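Local coordinates for protein alkylhalidase CmlS (Streptomyces venezuelae, PDB 3I3L) that is a flavin-dependent halogenase of chloramphenicol biosynthesis that carries its FAD covalently bound through an aspartate, at residues Tyr88-Phe96 against Pro104-Pro112. Numbering follows the deposited sequence.
Sequences YVKKPSATF and PWTFSFAAP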
# COMPACT_ATOMS: atom_id res chain seq x y z
N TYR A 88 -8.33 0.73 20.08
CA TYR A 88 -8.22 -0.29 19.05
C TYR A 88 -7.09 -1.20 19.48
O TYR A 88 -6.13 -0.72 20.07
CB TYR A 88 -7.88 0.36 17.71
CG TYR A 88 -9.03 1.12 17.06
CD1 TYR A 88 -10.26 0.56 16.90
CD2 TYR A 88 -8.83 2.39 16.60
CE1 TYR A 88 -11.26 1.22 16.33
CE2 TYR A 88 -9.85 3.09 15.99
CZ TYR A 88 -11.06 2.50 15.86
OH TYR A 88 -12.08 3.18 15.27
N VAL A 89 -7.18 -2.50 19.20
CA VAL A 89 -6.03 -3.37 19.47
C VAL A 89 -4.79 -2.82 18.74
O VAL A 89 -4.88 -2.48 17.54
CB VAL A 89 -6.32 -4.82 19.01
CG1 VAL A 89 -5.05 -5.75 19.16
CG2 VAL A 89 -7.48 -5.39 19.80
N LYS A 90 -3.65 -2.72 19.44
CA LYS A 90 -2.42 -2.19 18.81
C LYS A 90 -1.64 -3.26 18.04
O LYS A 90 -1.46 -4.39 18.52
CB LYS A 90 -1.50 -1.45 19.79
CG LYS A 90 -2.17 -0.16 20.32
CD LYS A 90 -1.29 1.09 20.23
CE LYS A 90 -2.07 2.34 19.60
NZ LYS A 90 -3.43 2.58 20.22
N LYS A 91 -1.18 -2.89 16.85
CA LYS A 91 -0.43 -3.84 16.00
C LYS A 91 1.00 -3.41 15.87
O LYS A 91 1.25 -2.36 15.31
CB LYS A 91 -1.08 -3.96 14.59
CG LYS A 91 -0.10 -4.49 13.54
CD LYS A 91 -0.80 -5.07 12.39
CE LYS A 91 -0.94 -4.12 11.32
NZ LYS A 91 -0.67 -4.81 9.93
N PRO A 92 1.94 -4.23 16.37
CA PRO A 92 3.39 -3.88 16.36
C PRO A 92 4.07 -4.15 15.04
O PRO A 92 5.11 -3.53 14.69
CB PRO A 92 3.99 -4.82 17.42
CG PRO A 92 2.95 -5.96 17.57
CD PRO A 92 1.67 -5.57 16.94
N SER A 93 3.49 -5.08 14.29
CA SER A 93 4.18 -5.72 13.17
C SER A 93 3.26 -6.65 12.38
O SER A 93 2.07 -6.76 12.66
CB SER A 93 5.28 -6.59 13.73
OG SER A 93 4.71 -7.53 14.63
N ALA A 94 3.83 -7.31 11.38
CA ALA A 94 3.16 -8.41 10.71
C ALA A 94 4.10 -9.61 10.78
O ALA A 94 5.31 -9.49 10.51
CB ALA A 94 2.84 -8.02 9.29
N THR A 95 3.55 -10.76 11.14
CA THR A 95 4.34 -11.98 11.18
C THR A 95 3.91 -12.99 10.10
O THR A 95 2.72 -13.19 9.85
CB THR A 95 4.36 -12.59 12.60
OG1 THR A 95 5.01 -11.64 13.50
CG2 THR A 95 5.16 -13.91 12.65
N PHE A 96 4.90 -13.62 9.48
CA PHE A 96 4.69 -14.50 8.34
C PHE A 96 5.23 -15.90 8.59
O PHE A 96 6.40 -16.05 8.99
CB PHE A 96 5.36 -13.90 7.11
CG PHE A 96 4.70 -12.65 6.64
CD1 PHE A 96 3.71 -12.69 5.68
CD2 PHE A 96 5.02 -11.45 7.21
CE1 PHE A 96 3.07 -11.55 5.28
CE2 PHE A 96 4.37 -10.28 6.81
CZ PHE A 96 3.40 -10.32 5.83
N PRO A 104 9.98 -18.64 11.19
CA PRO A 104 9.08 -17.46 11.07
C PRO A 104 9.83 -16.18 10.72
O PRO A 104 11.00 -16.09 11.03
CB PRO A 104 8.47 -17.33 12.48
CG PRO A 104 8.64 -18.68 13.11
CD PRO A 104 9.93 -19.26 12.53
N TRP A 105 9.18 -15.23 10.07
CA TRP A 105 9.73 -13.88 10.01
C TRP A 105 8.74 -12.77 10.35
O TRP A 105 7.52 -12.93 10.16
CB TRP A 105 10.48 -13.60 8.69
CG TRP A 105 9.59 -13.39 7.52
CD1 TRP A 105 9.10 -14.35 6.64
CD2 TRP A 105 9.13 -12.12 7.05
NE1 TRP A 105 8.34 -13.72 5.65
CE2 TRP A 105 8.35 -12.36 5.89
CE3 TRP A 105 9.31 -10.79 7.52
CZ2 TRP A 105 7.72 -11.32 5.20
CZ3 TRP A 105 8.72 -9.73 6.77
CH2 TRP A 105 7.92 -10.01 5.64
N THR A 106 9.23 -11.65 10.90
CA THR A 106 8.36 -10.57 11.31
C THR A 106 8.80 -9.23 10.71
O THR A 106 10.00 -8.89 10.78
CB THR A 106 8.35 -10.47 12.85
OG1 THR A 106 7.71 -11.63 13.38
CG2 THR A 106 7.62 -9.17 13.35
N PHE A 107 7.84 -8.48 10.17
CA PHE A 107 8.09 -7.12 9.67
C PHE A 107 7.71 -6.05 10.70
O PHE A 107 6.53 -5.75 10.86
CB PHE A 107 7.35 -6.86 8.35
CG PHE A 107 7.64 -5.49 7.73
CD1 PHE A 107 8.95 -5.08 7.44
CD2 PHE A 107 6.61 -4.59 7.47
CE1 PHE A 107 9.22 -3.81 6.89
CE2 PHE A 107 6.88 -3.30 6.89
CZ PHE A 107 8.17 -2.93 6.60
N SER A 108 8.71 -5.51 11.39
CA SER A 108 8.49 -4.57 12.50
C SER A 108 8.06 -3.24 11.98
O SER A 108 8.52 -2.80 10.93
CB SER A 108 9.77 -4.35 13.31
OG SER A 108 9.52 -3.38 14.34
N PHE A 109 7.14 -2.60 12.70
CA PHE A 109 6.73 -1.21 12.33
C PHE A 109 7.62 -0.12 12.99
O PHE A 109 7.43 1.10 12.76
CB PHE A 109 5.22 -0.98 12.60
CG PHE A 109 4.32 -1.73 11.66
CD1 PHE A 109 4.75 -2.15 10.44
CD2 PHE A 109 3.05 -2.06 12.04
CE1 PHE A 109 3.93 -2.87 9.61
CE2 PHE A 109 2.22 -2.78 11.18
CZ PHE A 109 2.68 -3.20 9.98
N ALA A 110 8.60 -0.58 13.79
CA ALA A 110 9.65 0.28 14.39
C ALA A 110 10.09 1.38 13.44
O ALA A 110 10.41 1.09 12.25
CB ALA A 110 10.86 -0.55 14.72
N ALA A 111 10.09 2.63 13.96
CA ALA A 111 10.58 3.82 13.22
C ALA A 111 10.66 5.11 14.11
O ALA A 111 9.74 5.37 14.91
CB ALA A 111 9.72 4.09 11.95
N PRO A 112 11.77 5.90 13.98
CA PRO A 112 11.92 7.19 14.69
C PRO A 112 10.85 8.22 14.31
O PRO A 112 10.17 8.76 15.19
CB PRO A 112 13.30 7.70 14.24
CG PRO A 112 14.05 6.45 13.79
CD PRO A 112 12.97 5.59 13.15
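Phe96 and Trp105 pair at one end of an antiparallel beta hairpin, part of the large mixed sheet in the FAD-binding region. Each backbone N bonds the other's O, Phe96 N to Trp105 O at 2.8 Å and Trp105 N to Phe96 O at 3.1 Å. Ala94 and Phe107 form the next hydrogen-bonded pair, and past it Phe109 N donates to Pro92 O (3.0 Å). On the threonine side, Thr95 OG1 and Thr106 OG1 share a 2.7 Å hydrogen bond in which either could be the donor, each hydroxyl having a second partner, Thr225 and His441 respectively; Thr225 OG1 also bonds Ser93 OG. Ser108 OG accepts from Ala110 N in an ST turn and also bonds Glu452. Lys91 lays its CE against the edge of the Phe109 ring, while its NZ bonds Ser65, an FAD-binding residue. Trp105 CG sits between its own backbone N and carbonyl carbon (chi1 75°), which lays the indole over the Phe96 ring in an offset stack, planes 11° apart. A leucine here, without the indole, would probably leave one face of the Phe96 ring poorly covered. The indole N-H has no hydrogen-bond partner in the model: NE1 is buried, 3.3 Å from Phe96 CB.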